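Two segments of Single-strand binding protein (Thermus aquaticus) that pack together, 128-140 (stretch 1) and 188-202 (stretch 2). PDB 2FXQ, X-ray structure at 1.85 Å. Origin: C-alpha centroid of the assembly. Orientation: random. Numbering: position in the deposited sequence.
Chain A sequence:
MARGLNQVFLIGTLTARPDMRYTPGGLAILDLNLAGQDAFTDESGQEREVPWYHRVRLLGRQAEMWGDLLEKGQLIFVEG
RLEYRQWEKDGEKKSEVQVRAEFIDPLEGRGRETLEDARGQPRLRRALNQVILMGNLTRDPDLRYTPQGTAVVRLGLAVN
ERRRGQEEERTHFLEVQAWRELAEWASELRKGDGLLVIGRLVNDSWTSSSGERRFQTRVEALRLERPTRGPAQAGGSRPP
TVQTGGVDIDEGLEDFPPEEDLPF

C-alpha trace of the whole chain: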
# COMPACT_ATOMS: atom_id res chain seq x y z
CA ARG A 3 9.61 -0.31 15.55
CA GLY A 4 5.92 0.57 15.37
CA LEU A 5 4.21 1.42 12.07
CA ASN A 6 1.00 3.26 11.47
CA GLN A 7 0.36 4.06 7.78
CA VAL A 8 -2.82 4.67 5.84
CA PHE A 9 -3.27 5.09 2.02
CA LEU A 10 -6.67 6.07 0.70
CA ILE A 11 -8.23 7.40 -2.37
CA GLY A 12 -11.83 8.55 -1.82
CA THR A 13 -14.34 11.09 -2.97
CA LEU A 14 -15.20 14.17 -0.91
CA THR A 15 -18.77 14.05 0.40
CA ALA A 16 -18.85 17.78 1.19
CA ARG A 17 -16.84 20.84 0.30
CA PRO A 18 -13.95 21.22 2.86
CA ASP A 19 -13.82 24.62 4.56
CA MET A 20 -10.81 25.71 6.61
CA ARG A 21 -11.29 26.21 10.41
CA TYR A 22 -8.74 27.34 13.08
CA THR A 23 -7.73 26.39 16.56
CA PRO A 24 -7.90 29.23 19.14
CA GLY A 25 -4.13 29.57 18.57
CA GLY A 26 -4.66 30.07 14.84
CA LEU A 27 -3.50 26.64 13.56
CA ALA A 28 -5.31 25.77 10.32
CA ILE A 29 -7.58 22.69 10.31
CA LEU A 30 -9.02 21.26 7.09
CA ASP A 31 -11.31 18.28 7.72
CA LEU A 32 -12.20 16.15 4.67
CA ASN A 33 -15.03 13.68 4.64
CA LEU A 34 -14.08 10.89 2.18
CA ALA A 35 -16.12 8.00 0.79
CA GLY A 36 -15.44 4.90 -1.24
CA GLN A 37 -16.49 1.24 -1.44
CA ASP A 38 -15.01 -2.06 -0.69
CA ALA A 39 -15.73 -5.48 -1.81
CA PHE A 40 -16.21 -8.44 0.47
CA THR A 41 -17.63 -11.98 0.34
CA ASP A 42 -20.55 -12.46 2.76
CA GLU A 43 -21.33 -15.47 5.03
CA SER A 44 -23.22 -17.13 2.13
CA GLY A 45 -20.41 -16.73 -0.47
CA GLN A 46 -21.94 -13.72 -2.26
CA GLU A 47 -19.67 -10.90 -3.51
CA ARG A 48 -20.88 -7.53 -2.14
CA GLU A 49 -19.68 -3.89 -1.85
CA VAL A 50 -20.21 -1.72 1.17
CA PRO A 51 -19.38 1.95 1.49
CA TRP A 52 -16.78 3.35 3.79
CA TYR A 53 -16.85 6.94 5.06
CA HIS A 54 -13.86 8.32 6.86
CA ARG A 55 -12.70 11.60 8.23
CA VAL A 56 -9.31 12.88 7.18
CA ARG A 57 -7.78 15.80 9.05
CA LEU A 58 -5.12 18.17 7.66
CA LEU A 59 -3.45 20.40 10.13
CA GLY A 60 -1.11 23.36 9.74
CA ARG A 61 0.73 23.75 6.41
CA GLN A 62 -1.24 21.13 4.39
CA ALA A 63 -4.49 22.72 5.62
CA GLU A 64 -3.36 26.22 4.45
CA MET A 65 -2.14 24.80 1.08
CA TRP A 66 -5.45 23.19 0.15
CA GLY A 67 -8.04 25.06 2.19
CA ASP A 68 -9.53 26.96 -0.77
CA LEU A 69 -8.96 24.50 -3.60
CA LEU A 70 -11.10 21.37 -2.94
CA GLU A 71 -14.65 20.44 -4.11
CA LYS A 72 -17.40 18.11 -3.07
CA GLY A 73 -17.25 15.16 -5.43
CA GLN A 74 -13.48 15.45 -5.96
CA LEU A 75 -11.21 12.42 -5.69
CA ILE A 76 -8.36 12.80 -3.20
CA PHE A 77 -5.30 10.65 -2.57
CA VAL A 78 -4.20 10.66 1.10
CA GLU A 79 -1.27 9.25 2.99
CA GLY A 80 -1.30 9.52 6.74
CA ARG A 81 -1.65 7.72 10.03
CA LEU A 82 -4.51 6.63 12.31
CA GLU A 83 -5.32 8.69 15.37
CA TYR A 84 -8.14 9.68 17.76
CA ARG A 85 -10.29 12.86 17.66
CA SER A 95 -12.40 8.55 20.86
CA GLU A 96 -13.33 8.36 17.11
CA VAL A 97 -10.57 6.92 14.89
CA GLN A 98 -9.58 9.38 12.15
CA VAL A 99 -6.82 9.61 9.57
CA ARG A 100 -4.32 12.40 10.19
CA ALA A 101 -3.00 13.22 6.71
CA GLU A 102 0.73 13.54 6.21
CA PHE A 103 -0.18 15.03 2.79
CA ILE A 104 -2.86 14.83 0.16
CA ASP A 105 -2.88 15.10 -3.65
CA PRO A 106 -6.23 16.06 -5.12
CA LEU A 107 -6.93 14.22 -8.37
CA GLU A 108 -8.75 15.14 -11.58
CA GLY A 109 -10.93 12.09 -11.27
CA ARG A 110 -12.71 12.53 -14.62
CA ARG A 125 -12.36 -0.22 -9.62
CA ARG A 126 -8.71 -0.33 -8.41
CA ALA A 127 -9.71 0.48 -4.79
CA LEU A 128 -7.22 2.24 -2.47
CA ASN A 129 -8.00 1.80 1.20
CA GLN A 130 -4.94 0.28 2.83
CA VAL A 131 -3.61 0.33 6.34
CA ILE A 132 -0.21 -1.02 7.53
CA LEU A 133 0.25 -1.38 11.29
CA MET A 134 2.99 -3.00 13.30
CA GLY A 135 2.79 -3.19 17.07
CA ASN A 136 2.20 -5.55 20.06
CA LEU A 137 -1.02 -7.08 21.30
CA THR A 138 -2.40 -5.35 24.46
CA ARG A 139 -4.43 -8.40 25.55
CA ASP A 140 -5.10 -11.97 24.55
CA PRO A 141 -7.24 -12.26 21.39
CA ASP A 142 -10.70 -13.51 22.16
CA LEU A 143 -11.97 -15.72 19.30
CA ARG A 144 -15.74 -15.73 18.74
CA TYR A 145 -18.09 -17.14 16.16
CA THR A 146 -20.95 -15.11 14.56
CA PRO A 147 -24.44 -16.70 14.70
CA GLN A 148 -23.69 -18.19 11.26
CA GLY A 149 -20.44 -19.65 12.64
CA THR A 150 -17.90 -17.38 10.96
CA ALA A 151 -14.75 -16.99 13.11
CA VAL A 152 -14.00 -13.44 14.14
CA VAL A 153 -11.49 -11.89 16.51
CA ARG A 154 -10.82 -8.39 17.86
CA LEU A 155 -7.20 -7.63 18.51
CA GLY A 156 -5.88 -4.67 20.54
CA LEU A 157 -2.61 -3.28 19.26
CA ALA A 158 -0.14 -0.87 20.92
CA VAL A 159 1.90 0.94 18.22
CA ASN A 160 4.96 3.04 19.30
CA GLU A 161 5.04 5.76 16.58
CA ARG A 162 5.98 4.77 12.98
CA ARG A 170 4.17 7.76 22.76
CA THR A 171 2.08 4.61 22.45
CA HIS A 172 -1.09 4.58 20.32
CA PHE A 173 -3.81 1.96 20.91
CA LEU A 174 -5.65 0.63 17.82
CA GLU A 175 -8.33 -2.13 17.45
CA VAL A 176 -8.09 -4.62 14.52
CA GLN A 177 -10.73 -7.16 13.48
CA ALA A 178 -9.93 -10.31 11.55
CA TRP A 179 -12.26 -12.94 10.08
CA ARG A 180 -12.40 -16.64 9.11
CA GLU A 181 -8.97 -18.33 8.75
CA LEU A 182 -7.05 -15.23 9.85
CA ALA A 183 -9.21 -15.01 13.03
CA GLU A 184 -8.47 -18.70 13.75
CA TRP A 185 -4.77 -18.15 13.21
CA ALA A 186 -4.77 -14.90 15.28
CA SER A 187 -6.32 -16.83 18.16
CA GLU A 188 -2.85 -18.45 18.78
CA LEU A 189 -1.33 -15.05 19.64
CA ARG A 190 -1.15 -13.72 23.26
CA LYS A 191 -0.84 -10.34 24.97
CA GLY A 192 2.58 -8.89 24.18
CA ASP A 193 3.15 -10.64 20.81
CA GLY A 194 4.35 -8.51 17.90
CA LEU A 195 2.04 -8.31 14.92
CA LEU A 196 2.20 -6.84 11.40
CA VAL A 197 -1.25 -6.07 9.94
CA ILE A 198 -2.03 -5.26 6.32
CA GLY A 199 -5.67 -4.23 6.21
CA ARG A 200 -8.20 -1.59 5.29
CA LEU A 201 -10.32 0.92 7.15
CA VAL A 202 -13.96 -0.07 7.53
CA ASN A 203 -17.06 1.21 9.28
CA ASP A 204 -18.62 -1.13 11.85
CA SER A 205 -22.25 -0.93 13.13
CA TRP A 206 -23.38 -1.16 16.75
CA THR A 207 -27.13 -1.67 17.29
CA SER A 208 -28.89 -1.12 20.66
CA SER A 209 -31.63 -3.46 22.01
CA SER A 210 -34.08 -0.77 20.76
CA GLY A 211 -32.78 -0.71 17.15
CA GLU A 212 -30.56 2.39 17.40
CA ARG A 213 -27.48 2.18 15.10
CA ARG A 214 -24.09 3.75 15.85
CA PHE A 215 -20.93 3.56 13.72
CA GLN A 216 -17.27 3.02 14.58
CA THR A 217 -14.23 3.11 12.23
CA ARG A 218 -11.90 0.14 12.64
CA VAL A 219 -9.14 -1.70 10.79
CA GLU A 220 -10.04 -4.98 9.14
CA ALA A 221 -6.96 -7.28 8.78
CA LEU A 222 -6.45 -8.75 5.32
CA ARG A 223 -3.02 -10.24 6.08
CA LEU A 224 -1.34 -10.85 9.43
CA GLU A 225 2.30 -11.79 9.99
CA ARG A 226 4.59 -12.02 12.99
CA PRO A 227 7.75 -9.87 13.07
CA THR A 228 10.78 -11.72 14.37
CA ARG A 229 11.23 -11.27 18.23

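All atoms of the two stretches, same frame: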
# COMPACT_ATOMS: atom_id res chain seq x y z
N LEU A 128 -8.29 1.98 -3.42
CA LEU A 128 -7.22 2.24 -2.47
C LEU A 128 -7.81 2.59 -1.06
O LEU A 128 -8.36 3.66 -0.76
CB LEU A 128 -6.16 3.23 -3.02
CG LEU A 128 -4.81 3.28 -2.28
CD1 LEU A 128 -3.88 2.12 -2.63
CD2 LEU A 128 -4.05 4.59 -2.43
N ASN A 129 -7.71 1.59 -0.19
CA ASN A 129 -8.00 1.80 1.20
C ASN A 129 -7.11 0.77 1.85
O ASN A 129 -7.43 -0.41 1.86
CB ASN A 129 -9.47 1.49 1.40
CG ASN A 129 -9.83 1.32 2.83
OD1 ASN A 129 -9.00 1.56 3.69
ND2 ASN A 129 -11.11 0.97 3.11
N GLN A 130 -5.93 1.19 2.27
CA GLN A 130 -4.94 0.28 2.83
C GLN A 130 -4.40 0.81 4.13
O GLN A 130 -4.10 2.02 4.26
CB GLN A 130 -3.74 0.08 1.86
CG GLN A 130 -2.59 -0.88 2.48
CD GLN A 130 -1.75 -1.68 1.45
OE1 GLN A 130 -2.16 -2.76 0.97
NE2 GLN A 130 -0.57 -1.15 1.13
N VAL A 131 -4.24 -0.08 5.14
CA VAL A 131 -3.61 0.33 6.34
C VAL A 131 -2.46 -0.66 6.63
O VAL A 131 -2.61 -1.86 6.38
CB VAL A 131 -4.67 0.18 7.51
CG1 VAL A 131 -3.98 0.46 8.85
CG2 VAL A 131 -5.90 1.17 7.29
N ILE A 132 -1.30 -0.15 7.10
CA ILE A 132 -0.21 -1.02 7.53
C ILE A 132 0.04 -0.65 9.00
O ILE A 132 0.31 0.53 9.31
CB ILE A 132 1.03 -0.82 6.69
CG1 ILE A 132 0.72 -1.18 5.22
CG2 ILE A 132 2.19 -1.77 7.25
CD1 ILE A 132 2.00 -0.95 4.24
N LEU A 133 -0.05 -1.65 9.90
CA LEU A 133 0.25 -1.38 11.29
C LEU A 133 1.29 -2.39 11.74
O LEU A 133 1.24 -3.56 11.34
CB LEU A 133 -1.00 -1.61 12.21
CG LEU A 133 -2.28 -0.82 11.90
CD1 LEU A 133 -3.48 -1.20 12.81
CD2 LEU A 133 -1.98 0.70 11.98
N MET A 134 2.17 -1.98 12.64
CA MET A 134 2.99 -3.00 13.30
C MET A 134 3.05 -2.59 14.75
O MET A 134 3.37 -1.40 15.07
CB MET A 134 4.41 -3.04 12.74
CG MET A 134 5.17 -4.41 13.22
SD MET A 134 6.70 -4.50 12.36
CE MET A 134 6.36 -5.44 10.96
N GLY A 135 2.79 -3.54 15.64
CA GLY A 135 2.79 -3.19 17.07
C GLY A 135 2.75 -4.46 17.93
O GLY A 135 3.26 -5.50 17.49
N ASN A 136 2.21 -4.37 19.13
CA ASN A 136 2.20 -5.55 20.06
C ASN A 136 0.83 -5.66 20.63
O ASN A 136 0.20 -4.64 20.92
CB ASN A 136 3.19 -5.38 21.20
CG ASN A 136 4.65 -5.42 20.67
OD1 ASN A 136 5.20 -4.41 20.24
ND2 ASN A 136 5.23 -6.61 20.65
N LEU A 137 0.34 -6.89 20.75
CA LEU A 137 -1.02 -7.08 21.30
C LEU A 137 -1.13 -6.56 22.75
O LEU A 137 -0.25 -6.81 23.57
CB LEU A 137 -1.42 -8.55 21.20
CG LEU A 137 -1.74 -9.16 19.83
CD1 LEU A 137 -2.35 -10.51 20.15
CD2 LEU A 137 -2.77 -8.31 19.07
N THR A 138 -2.21 -5.85 23.08
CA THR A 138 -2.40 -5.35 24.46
C THR A 138 -3.14 -6.34 25.35
O THR A 138 -3.18 -6.14 26.54
CB THR A 138 -3.16 -4.00 24.46
OG1 THR A 138 -4.38 -4.16 23.74
CG2 THR A 138 -2.42 -2.97 23.63
N ARG A 139 -3.71 -7.40 24.78
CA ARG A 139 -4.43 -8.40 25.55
C ARG A 139 -4.52 -9.64 24.72
O ARG A 139 -4.28 -9.58 23.52
CB ARG A 139 -5.84 -7.93 25.92
CG ARG A 139 -6.65 -7.57 24.72
CD ARG A 139 -7.87 -6.76 25.08
NE ARG A 139 -8.58 -6.57 23.83
CZ ARG A 139 -8.68 -5.43 23.17
NH1 ARG A 139 -8.18 -4.30 23.67
NH2 ARG A 139 -9.33 -5.42 22.03
N ASP A 140 -4.84 -10.75 25.34
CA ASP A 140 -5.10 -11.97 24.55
C ASP A 140 -6.24 -11.76 23.55
O ASP A 140 -7.20 -11.06 23.82
CB ASP A 140 -5.46 -13.14 25.46
CG ASP A 140 -4.27 -13.64 26.23
OD1 ASP A 140 -4.42 -14.55 27.06
OD2 ASP A 140 -3.12 -13.16 26.04
N GLU A 188 -4.04 -17.83 18.15
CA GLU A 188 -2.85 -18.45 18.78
C GLU A 188 -1.94 -17.41 19.41
O GLU A 188 -1.00 -17.76 20.11
CB GLU A 188 -1.98 -19.22 17.75
CG GLU A 188 -2.68 -20.17 16.79
CD GLU A 188 -2.00 -20.22 15.40
OE1 GLU A 188 -1.18 -19.32 15.06
OE2 GLU A 188 -2.30 -21.18 14.63
N LEU A 189 -2.17 -16.13 19.11
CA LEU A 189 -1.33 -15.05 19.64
C LEU A 189 -1.72 -14.78 21.11
O LEU A 189 -2.76 -15.24 21.54
CB LEU A 189 -1.59 -13.80 18.80
CG LEU A 189 -1.32 -13.82 17.25
CD1 LEU A 189 -2.12 -12.68 16.51
CD2 LEU A 189 0.13 -13.60 17.06
N ARG A 190 -0.90 -14.01 21.84
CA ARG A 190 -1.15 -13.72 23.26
C ARG A 190 -0.73 -12.29 23.51
O ARG A 190 0.02 -11.74 22.74
CB ARG A 190 -0.29 -14.68 24.11
CG ARG A 190 -0.69 -16.19 24.02
CD ARG A 190 -2.07 -16.51 24.64
NE ARG A 190 -2.44 -17.93 24.62
CZ ARG A 190 -3.09 -18.54 23.62
NH1 ARG A 190 -3.48 -17.84 22.55
NH2 ARG A 190 -3.36 -19.84 23.68
N LYS A 191 -1.19 -11.70 24.61
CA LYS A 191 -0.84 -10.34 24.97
C LYS A 191 0.67 -10.20 24.90
O LYS A 191 1.41 -11.13 25.32
CB LYS A 191 -1.35 -10.09 26.44
CG LYS A 191 -0.82 -8.83 27.10
CD LYS A 191 -1.24 -8.83 28.62
CE LYS A 191 -1.46 -7.42 29.08
NZ LYS A 191 -1.66 -7.42 30.57
N GLY A 192 1.14 -9.10 24.33
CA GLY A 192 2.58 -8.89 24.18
C GLY A 192 3.17 -9.23 22.82
O GLY A 192 4.18 -8.64 22.46
N ASP A 193 2.55 -10.15 22.07
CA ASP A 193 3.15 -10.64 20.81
C ASP A 193 3.18 -9.49 19.80
O ASP A 193 2.26 -8.67 19.71
CB ASP A 193 2.30 -11.82 20.25
CG ASP A 193 2.54 -13.12 21.01
OD1 ASP A 193 1.75 -14.09 20.79
OD2 ASP A 193 3.51 -13.24 21.81
N GLY A 194 4.24 -9.45 19.00
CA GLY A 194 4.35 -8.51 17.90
C GLY A 194 3.45 -9.00 16.75
O GLY A 194 3.19 -10.22 16.56
N LEU A 195 2.94 -8.03 16.01
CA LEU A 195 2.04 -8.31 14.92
C LEU A 195 2.21 -7.26 13.84
O LEU A 195 2.14 -6.05 14.12
CB LEU A 195 0.60 -8.30 15.44
CG LEU A 195 -0.47 -8.78 14.46
CD1 LEU A 195 -0.19 -10.25 14.03
CD2 LEU A 195 -1.89 -8.60 15.08
N LEU A 196 2.32 -7.72 12.57
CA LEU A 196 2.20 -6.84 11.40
C LEU A 196 0.81 -7.02 10.77
O LEU A 196 0.39 -8.17 10.54
CB LEU A 196 3.28 -7.26 10.38
CG LEU A 196 3.19 -6.62 8.95
CD1 LEU A 196 3.43 -5.09 9.07
CD2 LEU A 196 4.25 -7.21 8.03
N VAL A 197 0.08 -5.93 10.53
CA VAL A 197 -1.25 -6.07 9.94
C VAL A 197 -1.23 -5.34 8.61
O VAL A 197 -0.79 -4.19 8.57
CB VAL A 197 -2.20 -5.34 10.78
CG1 VAL A 197 -3.69 -5.38 10.22
CG2 VAL A 197 -2.17 -5.90 12.28
N ILE A 198 -1.77 -5.97 7.56
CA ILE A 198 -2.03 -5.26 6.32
C ILE A 198 -3.56 -5.31 6.24
O ILE A 198 -4.13 -6.39 6.29
CB ILE A 198 -1.37 -5.91 5.05
CG1 ILE A 198 0.12 -6.36 5.23
CG2 ILE A 198 -1.66 -5.01 3.76
CD1 ILE A 198 1.16 -5.27 5.36
N GLY A 199 -4.22 -4.16 6.19
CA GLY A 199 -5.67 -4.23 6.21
C GLY A 199 -6.28 -3.04 5.52
O GLY A 199 -5.66 -2.43 4.68
N ARG A 200 -7.50 -2.70 5.92
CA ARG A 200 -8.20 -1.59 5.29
C ARG A 200 -9.08 -1.00 6.37
O ARG A 200 -9.41 -1.66 7.36
CB ARG A 200 -9.04 -2.11 4.11
CG ARG A 200 -10.05 -3.18 4.42
CD ARG A 200 -10.81 -3.55 3.12
NE ARG A 200 -11.73 -4.64 3.38
CZ ARG A 200 -12.47 -5.21 2.43
NH1 ARG A 200 -12.44 -4.79 1.18
NH2 ARG A 200 -13.30 -6.18 2.76
N LEU A 201 -9.54 0.22 6.13
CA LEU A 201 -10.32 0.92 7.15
C LEU A 201 -11.78 0.71 6.84
O LEU A 201 -12.21 0.88 5.69
CB LEU A 201 -10.02 2.41 7.00
CG LEU A 201 -9.19 3.10 8.04
CD1 LEU A 201 -9.59 4.63 8.10
CD2 LEU A 201 -9.32 2.54 9.45
N VAL A 202 -12.55 0.22 7.82
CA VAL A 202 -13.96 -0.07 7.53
C VAL A 202 -14.83 0.64 8.56
O VAL A 202 -14.35 1.11 9.57
CB VAL A 202 -14.28 -1.62 7.55
CG1 VAL A 202 -13.47 -2.39 6.46
CG2 VAL A 202 -13.95 -2.17 8.91
O HOH W 1 -4.62 -3.88 2.12

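The two stretches are joined mainly by an antiparallel backbone ladder. Val131 and Gly199 form a hydrogen-bonded pair: Val131 N to Gly199 O and Gly199 N to Val131 O are both 2.8 Å. Leu133 and Val197 repeat the pattern, with Leu133 N to Val197 O at 3.0 Å and Val197 N to Leu133 O at 2.8 Å. Gly135 and Leu195 follow, with Gly135 N to Leu195 O at 3.0 Å and Leu195 N to Gly135 O at 2.9 Å. The alternate residues, Ile132 with Ile198 and Met134 with Leu196, are non-hydrogen-bonded pairs.

Side chains extend the ladder at both ends. The amide of Asn129 mimics a peptide group: its OD1 accepts from Leu201 N at 2.8 Å, and its ND2 donates to Leu201 O at 2.8 Å. At the other end, Asn136 ND2 donates to Gly192 O at 2.9 Å. Leu137 N bonds to Asp193 O at 2.8 Å, and Gly192 N to Leu137 O at 2.8 Å. These bonds engage the type II turn from Arg190 to Asp193. Gly192 has a positive phi of 99°, and a CB there would jam against the preceding carbonyl oxygen. Beyond it, Asp140 OD2 accepts from Lys191 N at 2.8 Å. One water donates to both Gln130 OE1 and Gly199 O.

Apolar side chains pack on both faces of the sheet. On one, Met134 CE lies 3.5 Å from Leu196 CD1, and Ile132 CG2 is 4.0 Å from the same Leu196 CD1. Ile132 CG1 also meets Ile198 CD1 at 4.1 Å. The other face carries Val131, Leu133, Leu195 and Val197; Leu133 CB and Val197 CB are 4.2 Å apart. Leu137 points toward stretch 2, with CD1 3.6 Å from Leu189 CB and CD2 4.1 Å from Leu195 CD2. In all, 1116 Å² is buried, counting both sides.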